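Local coordinates for protein serine protease inhibitor 2 (PDB 3PZF) that inhibits clip-domain serine proteases as a serpin, forming a covalent complex with its target and so restraining phenoloxidase activation and melanization in the mosquito hemolymph, at residues Q259-D262 with R263-S266; V48-L51 with L52-Y56. All coordinates share one frame; numbering follows the deposited sequence.

Contact 1: Q259-D262 with R263-S266; sequences QVLD and RINS
The backbone tightens where R263 and I264 meet the last turn of helix 257-263: R263 N gives its hydrogen bond to V260 O at 3.0 Å and I264 N gives its own to L261 O at 2.9 Å, both of the i to i-3 kind found in 3-10 geometry. Each donor stands well above the plane of its carbonyl, about 60° out of it for V260. The four-residue bonds persist only weakly, R263 N to Q259 O being long at 3.5 Å and I264 N to V260 O strongly bent, so both amides are shared between two acceptors.

Among the side chains, I264 leans back along the turn. Its CG1 lies beside its own backbone N, anti to the carbonyl carbon (chi1 -69°), which lays CG1 against V260 O at 3.4 Å and carries CD1 on to V260 CG1 at 4.1 Å. L261 CD2 approaches I264 CD1 more loosely, at 4.5 Å. This apolar side rests on strand 244-251 through I249 and on helix 24-35 through L27 and F34. R263 takes the outer side: its CB and CG pass over the carbonyl oxygens of V260 and Q259, then the chain bends and NH2 forms a salt bridge with D229. The backbone then passes through N265, the N-cap of helix 266-274.

Beyond the turn, K31 NZ donates to I264 O and, weakly, to L261 O. A lysine at these C-terminal carbonyls probably offsets the partial negative charge of the helix end, while the buried aliphatic groups of V260, L261 and I264 pack the turn against strand 244-251 and helix 24-35.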
loop_
_atom_site.group_PDB
_atom_site.type_symbol
_atom_site.label_atom_id
_atom_site.label_comp_id
_atom_site.label_asym_id
_atom_site.label_seq_id
_atom_site.Cartn_x
_atom_site.Cartn_y
_atom_site.Cartn_z
ATOM N N GLN A 259 -20.394 2.448 1.960
ATOM C CA GLN A 259 -20.952 3.081 3.153
ATOM C C GLN A 259 -19.967 3.028 4.321
ATOM O O GLN A 259 -19.796 4.008 5.028
ATOM C CB GLN A 259 -22.302 2.426 3.539
ATOM C CG GLN A 259 -23.370 2.592 2.423
ATOM C CD GLN A 259 -24.678 1.846 2.692
ATOM O OE1 GLN A 259 -24.674 0.731 3.202
ATOM N NE2 GLN A 259 -25.798 2.467 2.342
ATOM N N VAL A 260 -19.322 1.882 4.525
ATOM C CA VAL A 260 -18.349 1.753 5.597
ATOM C C VAL A 260 -17.157 2.704 5.326
ATOM O O VAL A 260 -16.669 3.400 6.222
ATOM C CB VAL A 260 -17.898 0.281 5.747
ATOM C CG1 VAL A 260 -16.739 0.170 6.740
ATOM C CG2 VAL A 260 -19.090 -0.612 6.172
ATOM N N LEU A 261 -16.714 2.777 4.075
ATOM C CA LEU A 261 -15.637 3.710 3.721
ATOM C C LEU A 261 -15.920 5.162 4.136
ATOM O O LEU A 261 -15.071 5.824 4.727
ATOM C CB LEU A 261 -15.346 3.651 2.224
ATOM C CG LEU A 261 -14.496 2.449 1.813
ATOM C CD1 LEU A 261 -14.367 2.421 0.310
ATOM C CD2 LEU A 261 -13.101 2.492 2.456
ATOM N N ASP A 262 -17.120 5.653 3.843
ATOM C CA ASP A 262 -17.489 7.025 4.184
ATOM C C ASP A 262 -17.426 7.295 5.684
ATOM O O ASP A 262 -17.303 8.443 6.113
ATOM C CB ASP A 262 -18.901 7.334 3.678
ATOM C CG ASP A 262 -18.979 7.388 2.160
ATOM O OD1 ASP A 262 -17.960 7.731 1.524
ATOM O OD2 ASP A 262 -20.058 7.085 1.604
ATOM N N ARG A 263 -17.518 6.234 6.474
ATOM C CA ARG A 263 -17.508 6.341 7.931
ATOM C C ARG A 263 -16.095 6.338 8.465
ATOM O O ARG A 263 -15.859 6.729 9.606
ATOM C CB ARG A 263 -18.266 5.163 8.574
ATOM C CG ARG A 263 -19.788 5.220 8.418
ATOM C CD ARG A 263 -20.372 6.383 9.205
ATOM N NE ARG A 263 -20.098 6.264 10.637
ATOM C CZ ARG A 263 -20.235 7.254 11.515
ATOM N NH1 ARG A 263 -20.641 8.453 11.110
ATOM N NH2 ARG A 263 -19.960 7.045 12.799
ATOM N N ILE A 264 -15.156 5.868 7.648
ATOM C CA ILE A 264 -13.777 5.732 8.091
ATOM C C ILE A 264 -12.980 7.002 7.895
ATOM O O ILE A 264 -12.966 7.573 6.811
ATOM C CB ILE A 264 -13.063 4.608 7.333
ATOM C CG1 ILE A 264 -13.646 3.249 7.754
ATOM C CG2 ILE A 264 -11.567 4.648 7.608
ATOM C CD1 ILE A 264 -13.104 2.111 6.917
ATOM N N ASN A 265 -12.323 7.438 8.970
ATOM C CA ASN A 265 -11.366 8.536 8.924
ATOM C C ASN A 265 -10.372 8.239 10.029
ATOM O O ASN A 265 -10.510 7.231 10.709
ATOM C CB ASN A 265 -12.060 9.885 9.105
ATOM C CG ASN A 265 -12.942 9.921 10.347
ATOM O OD1 ASN A 265 -12.439 9.861 11.458
ATOM N ND2 ASN A 265 -14.254 10.020 10.156
ATOM N N SER A 266 -9.347 9.060 10.209
ATOM C CA SER A 266 -8.315 8.693 11.173
ATOM C C SER A 266 -8.877 8.434 12.573
ATOM O O SER A 266 -8.458 7.491 13.236
ATOM C CB SER A 266 -7.233 9.770 11.253
ATOM O OG SER A 266 -6.516 9.774 10.025
#

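Contact 2: V48-L51 with L52-Y56; sequences VKIL and LTLIY
Two donors from T53 approach the flat peptide carbonyl of K49 from opposite faces of its plane: the backbone N at 2.9 Å, tilted 23° from the plane, and the hydroxyl OG1, also at 2.9 Å, rising 36° out of it. The hydroxyl owes this place to chi1 of -56°, which sets OG1 beside its own backbone N and turns it back along the helix. It is the donor here, so a polar side chain within a buried helix is satisfied by the preceding turn.

The other carbonyls of V48-L51 each receive a regular α-helical bond, as in the 3.0 Å link from L52 N to V48 O. Hydrocarbon crowds them as well: L52 CG lies 3.4 Å from V48 O, and I55 CG1 is equally near L51 O.

Apolar branches meet along the helix surface at four-residue spacing. I50 CG2 touches L54 CD1 at 4.1 Å, the two side chains crossing at a slant, and V48 CG1 touches L52 CD1 at 4.2 Å. Different neighbours receive these pairs: V48 and L52 pack on F25 of helix 24-35, L51 and L54 on T110 of strand 105-115, and I50 and T53 on Y90 of helix 83-98. K49 NZ forms a salt bridge with D26 of helix 24-35.

Helix 45-58 is thus wrapped by other elements of the serpin fold. The T53 hydroxyl is answered within the helix, the K49 amine by D26, and L54 O also bonds Y124 OH. The doubled grip on K49 O probably draws electron density toward that oxygen.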
loop_
_atom_site.group_PDB
_atom_site.type_symbol
_atom_site.label_atom_id
_atom_site.label_comp_id
_atom_site.label_asym_id
_atom_site.label_seq_id
_atom_site.Cartn_x
_atom_site.Cartn_y
_atom_site.Cartn_z
ATOM N N VAL A 48 3.210 5.608 -1.077
ATOM C CA VAL A 48 2.831 6.824 -1.788
ATOM C C VAL A 48 3.408 8.032 -1.063
ATOM O O VAL A 48 3.888 8.970 -1.702
ATOM C CB VAL A 48 1.310 6.977 -1.956
ATOM C CG1 VAL A 48 0.967 8.303 -2.656
ATOM C CG2 VAL A 48 0.750 5.819 -2.775
ATOM N N LYS A 49 3.381 8.015 0.266
ATOM C CA LYS A 49 3.926 9.160 0.993
ATOM C C LYS A 49 5.434 9.270 0.789
ATOM O O LYS A 49 5.971 10.375 0.695
ATOM C CB LYS A 49 3.559 9.085 2.476
ATOM C CG LYS A 49 2.041 9.050 2.663
ATOM C CD LYS A 49 1.659 9.399 4.135
ATOM C CE LYS A 49 2.044 8.312 5.124
ATOM N NZ LYS A 49 1.420 8.601 6.501
ATOM N N ILE A 50 6.118 8.135 0.710
ATOM C CA ILE A 50 7.548 8.149 0.367
ATOM C C ILE A 50 7.788 8.842 -1.005
ATOM O O ILE A 50 8.735 9.641 -1.146
ATOM C CB ILE A 50 8.144 6.710 0.310
ATOM C CG1 ILE A 50 8.127 6.041 1.695
ATOM C CG2 ILE A 50 9.588 6.752 -0.201
ATOM C CD1 ILE A 50 8.843 6.818 2.754
ATOM N N LEU A 51 6.970 8.517 -1.997
ATOM C CA LEU A 51 7.111 9.107 -3.344
ATOM C C LEU A 51 6.935 10.611 -3.286
ATOM O O LEU A 51 7.686 11.382 -3.895
ATOM C CB LEU A 51 6.045 8.545 -4.311
ATOM C CG LEU A 51 6.083 7.036 -4.474
ATOM C CD1 LEU A 51 5.087 6.556 -5.560
ATOM C CD2 LEU A 51 7.510 6.652 -4.828
ATOM N N LEU A 52 5.905 11.025 -2.574
ATOM C CA LEU A 52 5.622 12.446 -2.408
ATOM C C LEU A 52 6.742 13.155 -1.668
ATOM O O LEU A 52 7.073 14.279 -2.007
ATOM C CB LEU A 52 4.299 12.653 -1.680
ATOM C CG LEU A 52 3.066 12.152 -2.446
ATOM C CD1 LEU A 52 1.821 12.277 -1.553
ATOM C CD2 LEU A 52 2.911 12.950 -3.737
ATOM N N THR A 53 7.340 12.495 -0.679
ATOM C CA THR A 53 8.424 13.113 0.073
ATOM C C THR A 53 9.671 13.182 -0.809
ATOM O O THR A 53 10.386 14.174 -0.773
ATOM C CB THR A 53 8.699 12.379 1.386
ATOM O OG1 THR A 53 7.482 12.329 2.148
ATOM C CG2 THR A 53 9.802 13.149 2.237
ATOM N N LEU A 54 9.906 12.187 -1.666
ATOM C CA LEU A 54 11.064 12.315 -2.604
ATOM C C LEU A 54 10.875 13.499 -3.537
ATOM O O LEU A 54 11.821 14.214 -3.870
ATOM C CB LEU A 54 11.249 11.034 -3.402
ATOM C CG LEU A 54 11.898 9.896 -2.590
ATOM C CD1 LEU A 54 11.583 8.561 -3.258
ATOM C CD2 LEU A 54 13.439 10.091 -2.432
ATOM N N ILE A 55 9.653 13.714 -3.973
ATOM C CA ILE A 55 9.373 14.821 -4.854
ATOM C C ILE A 55 9.530 16.131 -4.102
ATOM O O ILE A 55 10.078 17.103 -4.651
ATOM C CB ILE A 55 7.966 14.703 -5.469
ATOM C CG1 ILE A 55 7.953 13.536 -6.466
ATOM C CG2 ILE A 55 7.582 16.008 -6.151
ATOM C CD1 ILE A 55 6.545 13.153 -7.004
ATOM N N TYR A 56 9.080 16.154 -2.847
ATOM C CA TYR A 56 9.328 17.292 -1.957
ATOM C C TYR A 56 10.822 17.606 -1.827
ATOM O O TYR A 56 11.226 18.750 -1.968
ATOM C CB TYR A 56 8.697 17.019 -0.583
ATOM C CG TYR A 56 8.752 18.187 0.380
ATOM C CD1 TYR A 56 7.891 19.264 0.236
ATOM C CD2 TYR A 56 9.641 18.190 1.442
ATOM C CE1 TYR A 56 7.922 20.322 1.142
ATOM C CE2 TYR A 56 9.686 19.249 2.343
ATOM C CZ TYR A 56 8.821 20.306 2.183
ATOM O OH TYR A 56 8.847 21.362 3.070
#

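In the fold
Both contacts illustrate how a helix serves its surroundings, one in its middle and one at its end. Contact 2 is wholly buried, its centre about 14 Å from that of the chain, whereas contact 1, its centre about 18 Å from that of the chain, mixes buried aliphatics with exposed polar residues. Their centres are about 25 Å apart and their nearest atoms about 9 Å, with no touch. Helix 24-35 is a shared neighbour: its residues meet side chains from both halves of each contact. Regular α-helical bonding and hydrocarbon dominate within the core, while at the periphery three-residue bonds take over. Both reach an outside aspartate, D26 for K49 and D229 for R263; in contact 1 a lysine, K31, also bonds the carbonyls.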